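Local coordinates for uncharacterized protein PSPTO_0244 (Pseudomonas syringae pv. tomato, PDB 3MYX) that is of unknown function but belongs to the cupin superfamily and may be related to (S)-ureidoglycine aminohydrolases, at residues A57-Y63 with G98-D104; L130-L136 with I169-D173; Q118-K124 with F160-T166. Residue numbers count along the deposited sequence, not the author numbering.

Contact 1: A57-Y63 with G98-D104; sequences ALSVEAY and GTQVRID. With EDO (1,2-ethanediol), chain D.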
loop_
_atom_site.group_PDB
_atom_site.type_symbol
_atom_site.label_atom_id
_atom_site.label_comp_id
_atom_site.label_asym_id
_atom_site.label_seq_id
_atom_site.Cartn_x
_atom_site.Cartn_y
_atom_site.Cartn_z
ATOM N N ALA A 57 16.046 -15.816 0.811
ATOM C CA ALA A 57 16.004 -15.137 2.098
ATOM C C ALA A 57 17.125 -14.122 2.225
ATOM O O ALA A 57 18.231 -14.324 1.723
ATOM C CB ALA A 57 16.065 -16.135 3.240
ATOM N N LEU A 58 16.815 -13.035 2.911
ATOM C CA LEU A 58 17.830 -12.063 3.289
ATOM C C LEU A 58 17.522 -11.522 4.674
ATOM O O LEU A 58 16.390 -11.384 5.088
ATOM C CB LEU A 58 18.042 -10.947 2.229
ATOM C CG LEU A 58 16.974 -9.876 1.940
ATOM C CD1 LEU A 58 16.769 -8.982 3.137
ATOM C CD2 LEU A 58 17.308 -9.027 0.705
ATOM N N SER A 59 18.589 -11.278 5.408
ATOM C CA SER A 59 18.493 -10.784 6.771
ATOM C C SER A 59 18.993 -9.339 6.805
ATOM O O SER A 59 20.017 -9.000 6.193
ATOM C CB SER A 59 19.326 -11.658 7.711
ATOM O OG SER A 59 18.786 -12.973 7.843
ATOM N N VAL A 60 18.266 -8.490 7.521
ATOM C CA VAL A 60 18.591 -7.083 7.661
ATOM C C VAL A 60 18.714 -6.770 9.151
ATOM O O VAL A 60 17.796 -7.059 9.924
ATOM C CB VAL A 60 17.484 -6.218 7.032
ATOM C CG1 VAL A 60 17.892 -4.734 7.016
ATOM C CG2 VAL A 60 17.151 -6.711 5.623
ATOM N N GLU A 61 19.842 -6.196 9.574
ATOM C CA GLU A 61 20.053 -5.947 11.001
ATOM C C GLU A 61 19.126 -4.859 11.553
ATOM O O GLU A 61 18.636 -4.993 12.663
ATOM C CB GLU A 61 21.523 -5.619 11.289
ATOM C CG GLU A 61 21.842 -5.245 12.745
ATOM C CD GLU A 61 21.261 -6.205 13.771
ATOM O OE1 GLU A 61 21.139 -7.411 13.458
ATOM O OE2 GLU A 61 20.928 -5.742 14.890
ATOM N N ALA A 62 18.886 -3.796 10.778
ATOM C CA ALA A 62 17.993 -2.705 11.195
ATOM C C ALA A 62 17.303 -2.200 9.945
ATOM O O ALA A 62 17.896 -1.485 9.148
ATOM C CB ALA A 62 18.779 -1.595 11.882
ATOM N N TYR A 63 16.036 -2.558 9.756
ATOM C CA TYR A 63 15.374 -2.239 8.504
ATOM C C TYR A 63 15.352 -0.723 8.322
ATOM O O TYR A 63 15.025 0.001 9.257
ATOM C CB TYR A 63 13.955 -2.838 8.453
ATOM C CG TYR A 63 13.515 -3.046 7.031
ATOM C CD1 TYR A 63 14.014 -4.110 6.279
ATOM C CD2 TYR A 63 12.672 -2.141 6.397
ATOM C CE1 TYR A 63 13.668 -4.267 4.947
ATOM C CE2 TYR A 63 12.335 -2.295 5.046
ATOM C CZ TYR A 63 12.831 -3.367 4.329
ATOM O OH TYR A 63 12.540 -3.568 3.001
ATOM N N GLY A 98 13.751 0.151 11.762
ATOM C CA GLY A 98 14.697 -0.337 12.761
ATOM C C GLY A 98 14.576 -1.804 13.094
ATOM O O GLY A 98 15.376 -2.321 13.876
ATOM N N THR A 99 13.593 -2.491 12.519
ATOM C CA THR A 99 13.361 -3.897 12.834
ATOM C C THR A 99 14.521 -4.781 12.370
ATOM O O THR A 99 14.970 -4.675 11.237
ATOM C CB THR A 99 12.058 -4.399 12.164
ATOM O OG1 THR A 99 10.976 -3.514 12.458
ATOM C CG2 THR A 99 11.678 -5.773 12.662
ATOM N N GLN A 100 14.993 -5.657 13.262
ATOM C CA GLN A 100 15.892 -6.729 12.853
ATOM C C GLN A 100 15.016 -7.800 12.225
ATOM O O GLN A 100 14.149 -8.374 12.885
ATOM C CB GLN A 100 16.657 -7.289 14.031
ATOM C CG GLN A 100 17.702 -8.293 13.628
ATOM C CD GLN A 100 18.246 -9.044 14.815
ATOM O OE1 GLN A 100 17.553 -9.868 15.402
ATOM N NE2 GLN A 100 19.493 -8.780 15.152
ATOM N N VAL A 101 15.175 -8.033 10.928
ATOM C CA VAL A 101 14.200 -8.856 10.217
ATOM C C VAL A 101 14.863 -9.727 9.164
ATOM O O VAL A 101 15.768 -9.283 8.442
ATOM C CB VAL A 101 13.073 -7.980 9.591
ATOM C CG1 VAL A 101 13.636 -7.017 8.552
ATOM C CG2 VAL A 101 11.959 -8.848 9.002
ATOM N N ARG A 102 14.381 -10.957 9.078
ATOM C CA ARG A 102 14.718 -11.853 7.985
ATOM C C ARG A 102 13.483 -11.969 7.109
ATOM O O ARG A 102 12.370 -12.215 7.603
ATOM C CB ARG A 102 15.174 -13.222 8.497
ATOM C CG ARG A 102 15.536 -14.215 7.404
ATOM C CD ARG A 102 16.169 -15.420 8.057
ATOM N NE ARG A 102 16.522 -16.498 7.142
ATOM C CZ ARG A 102 17.637 -16.558 6.416
ATOM N NH1 ARG A 102 18.534 -15.575 6.430
ATOM N NH2 ARG A 102 17.845 -17.604 5.643
ATOM N N ILE A 103 13.686 -11.747 5.814
ATOM C CA ILE A 103 12.645 -11.790 4.805
ATOM C C ILE A 103 12.928 -13.010 3.949
ATOM O O ILE A 103 13.903 -13.034 3.216
ATOM C CB ILE A 103 12.664 -10.495 3.957
ATOM C CG1 ILE A 103 12.531 -9.255 4.869
ATOM C CG2 ILE A 103 11.588 -10.529 2.866
ATOM C CD1 ILE A 103 12.673 -7.900 4.179
ATOM N N ASP A 104 12.086 -14.026 4.087
ATOM C CA ASP A 104 12.325 -15.332 3.480
ATOM C C ASP A 104 11.211 -15.585 2.457
ATOM O O ASP A 104 10.106 -15.968 2.827
ATOM C CB ASP A 104 12.378 -16.414 4.564
ATOM C CG ASP A 104 12.724 -17.783 4.036
ATOM O OD1 ASP A 104 12.855 -17.950 2.810
ATOM O OD2 ASP A 104 12.836 -18.672 4.896
HETATM C C1 EDO D . 15.735 -12.437 13.218
HETATM O O1 EDO D . 15.918 -11.617 14.370
HETATM C C2 EDO D . 16.426 -11.800 12.030
HETATM O O2 EDO D . 17.850 -11.711 12.265
HETATM O O HOH W 1 17.476 -3.731 15.001
#
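The Tyr63 ring lodges obliquely in the hollow beside the methyls of Val101 and Ile103: its CD1 is 3.7 Å from Val101 CG1 and its CE1 3.8 Å from Ile103 CD1. Val60 packs on Val101 on the same face, CB to CG1 4.2 Å. Leu58 CD1 meets Ile103 CD1 more loosely, at 4.4 Å. On the other face the Arg102 guanidinium lies flat over the Ala57 methyl, NH2 to CB 3.3 Å, while its NH1 donates to Ser59 OG (3.0 Å). Strands 57-60 and 101-104 pair antiparallel, Leu58 and Val60 forming hydrogen-bonded pairs with Ile103 and Val101. Past the strand ends, Gln100 NE2 donates a hydrogen bond to Glu61 OE1 (2.7 Å). Strand 57-60 is an outermost strand of a four-stranded antiparallel sheet of the cupin fold. Strand 75-80 flanks 101-105 on its other side. Phe33 and Pro32 cover the apolar face, and Ile95 of strand 92-95 touches Tyr63 and Ile103.

Contact 2: L130-L136 with I169-D173; sequences LDRLALL and IGVWD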
loop_
_atom_site.group_PDB
_atom_site.type_symbol
_atom_site.label_atom_id
_atom_site.label_comp_id
_atom_site.label_asym_id
_atom_site.label_seq_id
_atom_site.Cartn_x
_atom_site.Cartn_y
_atom_site.Cartn_z
ATOM N N LEU A 130 -1.569 -7.839 9.352
ATOM C CA LEU A 130 -2.795 -7.059 9.097
ATOM C C LEU A 130 -3.911 -7.992 8.644
ATOM O O LEU A 130 -3.911 -8.432 7.498
ATOM C CB LEU A 130 -2.550 -5.982 8.028
ATOM C CG LEU A 130 -1.372 -5.032 8.252
ATOM C CD1 LEU A 130 -1.110 -4.216 6.974
ATOM C CD2 LEU A 130 -1.570 -4.113 9.449
ATOM N N ASP A 131 -4.879 -8.254 9.517
ATOM C CA ASP A 131 -5.940 -9.222 9.216
ATOM C C ASP A 131 -6.930 -8.629 8.199
ATOM O O ASP A 131 -7.521 -7.587 8.465
ATOM C CB ASP A 131 -6.666 -9.581 10.529
ATOM C CG ASP A 131 -7.682 -10.716 10.402
ATOM O OD1 ASP A 131 -7.980 -11.167 9.281
ATOM O OD2 ASP A 131 -8.165 -11.165 11.476
ATOM N N ARG A 132 -7.149 -9.330 7.079
ATOM C CA ARG A 132 -8.166 -8.949 6.099
ATOM C C ARG A 132 -9.538 -8.760 6.751
ATOM O O ARG A 132 -10.323 -7.932 6.288
ATOM C CB ARG A 132 -8.282 -10.026 5.004
ATOM C CG ARG A 132 -7.068 -10.145 4.082
ATOM C CD ARG A 132 -7.075 -11.399 3.225
ATOM N NE ARG A 132 -8.137 -11.372 2.230
ATOM C CZ ARG A 132 -8.056 -10.800 1.028
ATOM N NH1 ARG A 132 -6.978 -10.147 0.654
ATOM N NH2 ARG A 132 -9.096 -10.861 0.195
ATOM N N LEU A 133 -9.826 -9.550 7.793
ATOM C CA LEU A 133 -11.120 -9.544 8.473
ATOM C C LEU A 133 -11.105 -8.706 9.747
ATOM O O LEU A 133 -11.950 -8.879 10.618
ATOM C CB LEU A 133 -11.575 -10.979 8.793
ATOM C CG LEU A 133 -11.699 -11.956 7.615
ATOM C CD1 LEU A 133 -12.177 -13.341 8.084
ATOM C CD2 LEU A 133 -12.619 -11.366 6.553
ATOM N N ALA A 134 -10.176 -7.765 9.852
ATOM C CA ALA A 134 -10.123 -6.878 11.014
ATOM C C ALA A 134 -11.482 -6.233 11.287
ATOM O O ALA A 134 -12.217 -5.845 10.356
ATOM C CB ALA A 134 -9.073 -5.789 10.774
ATOM N N LEU A 135 -11.805 -6.065 12.564
ATOM C CA LEU A 135 -13.030 -5.373 12.960
ATOM C C LEU A 135 -12.814 -3.861 12.879
ATOM O O LEU A 135 -11.792 -3.345 13.340
ATOM C CB LEU A 135 -13.409 -5.751 14.393
ATOM C CG LEU A 135 -13.653 -7.243 14.617
ATOM C CD1 LEU A 135 -13.869 -7.516 16.107
ATOM C CD2 LEU A 135 -14.847 -7.685 13.810
ATOM N N LEU A 136 -13.779 -3.161 12.286
ATOM C CA LEU A 136 -13.631 -1.752 11.947
ATOM C C LEU A 136 -14.598 -0.894 12.745
ATOM O O LEU A 136 -15.631 -1.356 13.210
ATOM C CB LEU A 136 -13.893 -1.545 10.462
ATOM C CG LEU A 136 -13.197 -2.486 9.475
ATOM C CD1 LEU A 136 -13.519 -2.021 8.051
ATOM C CD2 LEU A 136 -11.662 -2.557 9.716
ATOM N N ILE A 169 -1.705 2.603 8.663
ATOM C CA ILE A 169 -1.889 1.402 7.848
ATOM C C ILE A 169 -2.963 0.528 8.470
ATOM O O ILE A 169 -2.983 0.315 9.679
ATOM C CB ILE A 169 -0.561 0.639 7.715
ATOM C CG1 ILE A 169 0.464 1.510 6.973
ATOM C CG2 ILE A 169 -0.783 -0.694 7.013
ATOM C CD1 ILE A 169 1.897 0.978 6.986
ATOM N N GLY A 170 -3.899 0.061 7.654
ATOM C CA GLY A 170 -4.976 -0.717 8.200
ATOM C C GLY A 170 -5.948 -1.203 7.161
ATOM O O GLY A 170 -5.579 -1.412 6.004
ATOM N N VAL A 171 -7.184 -1.392 7.609
ATOM C CA VAL A 171 -8.261 -1.885 6.791
ATOM C C VAL A 171 -9.416 -0.877 6.874
ATOM O O VAL A 171 -9.686 -0.320 7.943
ATOM C CB VAL A 171 -8.701 -3.301 7.225
ATOM C CG1 VAL A 171 -9.915 -3.808 6.382
ATOM C CG2 VAL A 171 -7.549 -4.291 7.114
ATOM N N TRP A 172 -10.051 -0.626 5.721
ATOM C CA TRP A 172 -11.153 0.337 5.587
ATOM C C TRP A 172 -12.255 -0.283 4.778
ATOM O O TRP A 172 -11.988 -1.101 3.885
ATOM C CB TRP A 172 -10.647 1.558 4.849
ATOM C CG TRP A 172 -11.575 2.662 4.403
ATOM C CD1 TRP A 172 -11.824 3.805 5.064
ATOM C CD2 TRP A 172 -12.226 2.785 3.132
ATOM N NE1 TRP A 172 -12.614 4.639 4.306
ATOM C CE2 TRP A 172 -12.846 4.037 3.099
ATOM C CE3 TRP A 172 -12.322 1.962 2.006
ATOM C CZ2 TRP A 172 -13.539 4.492 1.986
ATOM C CZ3 TRP A 172 -13.011 2.415 0.907
ATOM C CH2 TRP A 172 -13.592 3.678 0.899
ATOM N N ASP A 173 -13.494 0.104 5.056
ATOM C CA ASP A 173 -14.582 -0.243 4.160
ATOM C C ASP A 173 -15.567 0.892 4.001
ATOM O O ASP A 173 -15.540 1.870 4.742
ATOM C CB ASP A 173 -15.234 -1.610 4.485
ATOM C CG ASP A 173 -16.192 -1.623 5.692
ATOM O OD1 ASP A 173 -16.578 -0.579 6.275
ATOM O OD2 ASP A 173 -16.561 -2.774 6.072
#
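The loop 130-136 runs alongside strand 169-173 in broadly the same direction, without any hydrogen bond between them. Their nearest CA atoms, such as Ala134 and Val171, stay 6.8 Å apart, so side chains fill the gap. The loop bends in a type I turn from Asp131 to Ala134, closed by Ala134 N to Asp131 O at 3.0 Å. An Asx turn overlaps it: Asp131 OD1 accepts from Leu133 N at 2.9 Å. The turn holds the Asp131 carbonyl over the strand, with its O 3.6 Å from Val171 CG2.

Val171 points at the loop and is the main apolar knob of the strand. Its CG2 meets Ala134 CB at 4.2 Å, and its CB lies 3.9 Å from Leu136 CD2. Leu136 also spreads along the strand: its CD1 is 3.6 Å from Asp173 CG. At the other end Leu130 CD1 packs on Ile169 CG2 at 3.5 Å. Asp173 places its carboxylate beside Leu136, but its polar partners lie elsewhere, in a hydrogen bond with Tyr230 and a salt bridge with Arg155.

The segment passes from strand 127-130 in one antiparallel sheet to edge strand 137-139 of the seven-stranded cupin sheet, and packs on strand 168-174 of the latter. Arg232 binds the carbonyls of Arg132 and Ala134. Strand 168-174 runs between strands 154-161 and 231-237, and Leu130 also touches Val94 of strand 92-95.

Contact 3: Q118-K124 with F160-T166; sequences QASGPDK and FEDTAST. With EDO (1,2-ethanediol), chain E.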
loop_
_atom_site.group_PDB
_atom_site.type_symbol
_atom_site.label_atom_id
_atom_site.label_comp_id
_atom_site.label_asym_id
_atom_site.label_seq_id
_atom_site.Cartn_x
_atom_site.Cartn_y
_atom_site.Cartn_z
ATOM N N GLN A 118 12.193 8.143 4.522
ATOM C CA GLN A 118 12.669 9.214 5.408
ATOM C C GLN A 118 12.049 9.035 6.790
ATOM O O GLN A 118 10.853 8.805 6.906
ATOM C CB GLN A 118 12.241 10.574 4.845
ATOM C CG GLN A 118 12.666 11.769 5.723
ATOM C CD GLN A 118 14.158 11.855 5.904
ATOM O OE1 GLN A 118 14.904 11.905 4.918
ATOM N NE2 GLN A 118 14.620 11.893 7.162
ATOM N N ALA A 119 12.863 9.134 7.828
ATOM C CA ALA A 119 12.355 9.117 9.194
ATOM C C ALA A 119 11.895 10.505 9.601
ATOM O O ALA A 119 12.600 11.492 9.341
ATOM C CB ALA A 119 13.434 8.627 10.160
ATOM N N SER A 120 10.738 10.589 10.254
ATOM C CA SER A 120 10.247 11.862 10.804
ATOM C C SER A 120 9.889 11.799 12.289
ATOM O O SER A 120 9.203 12.677 12.835
ATOM C CB SER A 120 9.053 12.343 9.988
ATOM O OG SER A 120 7.934 11.531 10.222
ATOM N N GLY A 121 10.396 10.796 12.963
ATOM C CA GLY A 121 10.216 10.638 14.392
ATOM C C GLY A 121 10.845 9.310 14.746
ATOM O O GLY A 121 11.524 8.691 13.918
ATOM N N PRO A 122 10.633 8.847 15.981
ATOM C CA PRO A 122 11.366 7.687 16.470
ATOM C C PRO A 122 10.850 6.350 15.906
ATOM O O PRO A 122 9.672 6.205 15.563
ATOM C CB PRO A 122 11.162 7.780 17.982
ATOM C CG PRO A 122 9.832 8.391 18.120
ATOM C CD PRO A 122 9.772 9.407 17.029
ATOM N N ASP A 123 11.743 5.377 15.819
ATOM C CA ASP A 123 11.417 4.050 15.313
ATOM C C ASP A 123 10.331 3.389 16.157
ATOM O O ASP A 123 10.386 3.422 17.387
ATOM C CB ASP A 123 12.634 3.146 15.410
ATOM C CG ASP A 123 13.712 3.437 14.395
ATOM O OD1 ASP A 123 13.530 4.303 13.519
ATOM O OD2 ASP A 123 14.772 2.748 14.505
ATOM N N LYS A 124 9.383 2.760 15.482
ATOM C CA LYS A 124 8.437 1.829 16.097
ATOM C C LYS A 124 8.687 0.473 15.443
ATOM O O LYS A 124 8.127 0.153 14.398
ATOM C CB LYS A 124 7.030 2.330 15.893
ATOM C CG LYS A 124 5.983 1.670 16.706
ATOM C CD LYS A 124 4.696 2.584 16.665
ATOM C CE LYS A 124 3.651 2.244 17.619
ATOM N NZ LYS A 124 2.450 3.004 17.361
ATOM N N PHE A 160 -1.773 -0.168 12.356
ATOM C CA PHE A 160 -0.406 0.309 12.585
ATOM C C PHE A 160 -0.390 1.829 12.423
ATOM O O PHE A 160 -0.832 2.357 11.406
ATOM C CB PHE A 160 0.562 -0.349 11.611
ATOM C CG PHE A 160 1.943 0.205 11.672
ATOM C CD1 PHE A 160 2.840 -0.233 12.609
ATOM C CD2 PHE A 160 2.333 1.170 10.753
ATOM C CE1 PHE A 160 4.140 0.312 12.630
ATOM C CE2 PHE A 160 3.583 1.716 10.787
ATOM C CZ PHE A 160 4.483 1.280 11.718
ATOM N N GLU A 161 0.049 2.514 13.465
ATOM C CA GLU A 161 0.229 3.946 13.433
ATOM C C GLU A 161 1.703 4.246 13.705
ATOM O O GLU A 161 2.177 4.088 14.829
ATOM C CB GLU A 161 -0.665 4.623 14.461
ATOM C CG GLU A 161 -2.139 4.419 14.170
ATOM C CD GLU A 161 -3.046 5.060 15.217
ATOM O OE1 GLU A 161 -2.670 5.104 16.410
ATOM O OE2 GLU A 161 -4.139 5.502 14.850
ATOM N N ASP A 162 2.429 4.666 12.684
ATOM C CA ASP A 162 3.854 4.858 12.825
ATOM C C ASP A 162 4.174 6.068 13.690
ATOM O O ASP A 162 3.425 7.053 13.717
ATOM C CB ASP A 162 4.500 5.040 11.457
ATOM C CG ASP A 162 5.949 4.622 11.414
ATOM O OD1 ASP A 162 6.499 4.137 12.431
ATOM O OD2 ASP A 162 6.543 4.760 10.322
ATOM N N THR A 163 5.331 5.998 14.351
ATOM C CA THR A 163 5.944 7.189 14.913
ATOM C C THR A 163 7.194 7.608 14.125
ATOM O O THR A 163 7.665 8.709 14.329
ATOM C CB THR A 163 6.310 7.004 16.405
ATOM O OG1 THR A 163 7.151 5.857 16.558
ATOM C CG2 THR A 163 5.056 6.828 17.225
ATOM N N ALA A 164 7.709 6.768 13.220
ATOM C CA ALA A 164 8.863 7.124 12.383
ATOM C C ALA A 164 8.467 7.768 11.057
ATOM O O ALA A 164 9.319 8.071 10.238
ATOM C CB ALA A 164 9.738 5.893 12.134
ATOM N N SER A 165 7.169 7.963 10.867
ATOM C CA SER A 165 6.589 8.595 9.685
ATOM C C SER A 165 5.153 8.917 10.044
ATOM O O SER A 165 4.686 8.541 11.124
ATOM C CB SER A 165 6.614 7.645 8.494
ATOM O OG SER A 165 5.639 6.620 8.632
ATOM N N THR A 166 4.437 9.559 9.130
ATOM C CA THR A 166 3.004 9.777 9.303
ATOM C C THR A 166 2.146 8.624 8.779
ATOM O O THR A 166 0.921 8.738 8.751
ATOM C CB THR A 166 2.563 11.090 8.658
ATOM O OG1 THR A 166 2.766 11.012 7.249
ATOM C CG2 THR A 166 3.337 12.283 9.227
HETATM C C1 EDO E . 5.744 10.320 5.651
HETATM O O1 EDO E . 6.111 10.661 7.000
HETATM C C2 EDO E . 5.481 11.592 4.849
HETATM O O2 EDO E . 4.535 12.431 5.530
HETATM O O HOH W 2 8.548 2.343 12.633
HETATM O O HOH W 3 0.783 1.055 15.791
#
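Lys124 stretches its extended side chain along the 160-166 segment and ends on the backbone. Its NZ donates to Glu161 O at 2.8 Å. On the way its CB passes 3.6 Å from Thr163 OG1 and 3.9 Å from Asp162 OD1. Two waters fill in beside it. One links Lys124 N to Asp162 OD1; the other accepts from both Lys124 NZ and Glu161 N.

Thr163 points toward the loop. Its OG1 donates to Pro122 O at 2.7 Å. Its carbonyl presses on the backbone at Gly121, O to CA 3.2 Å, where a CB would clash. Ala164 settles into the bend of residues 119-123. Its O accepts from Ser120 N at 2.9 Å, its CA makes a CA-H...O contact with Gly121 O at 3.4 Å, and its CB lies 4.0 Å from Asp123 CA. Asp162 shapes the turn that presents these groups. Its OD1 accepts from Ala164 N (3.0 Å) in an Asx turn, and its OD2 takes the hydroxyl of Ser165 (2.7 Å).

An ethanediol, probably from the crystallisation liquor, binds at Thr166, its O1 2.9 Å from Thr166 N.

In this cupin protein the contact joins the loop between strands 109-116 and 127-130 to the end of strand 154-161 and the turn after it, which leads to strand 168-174. Thr66 of strand 66-71 is hydrogen-bonded to Asp162 and touches Phe160 and Ala164. Arg97 packs against Ala119, Asp123 and Ala164.

Contacts 1 and 2 are both partly buried; contact 3 is at the surface. Contact 1 is strand pairing at one edge of a sheet, with an apolar face and a largely polar, more exposed face. Contact 2 has the larger share of buried residues, is the most apolar and lies nearest the chain centre. No hydrogen bond crosses it. Contact 3 is held by side-chain and backbone donors to backbone carbonyls, with waters filling in. Contacts 2 and 3 share a sheet: strands 154-161 and 168-174 are neighbours, and Ile169 N lies 2.9 Å from Phe160 O, a probable hydrogen bond. Contacts 1 and 3 touch where Gly98 CA packs 3.5 Å from Asp123 OD2.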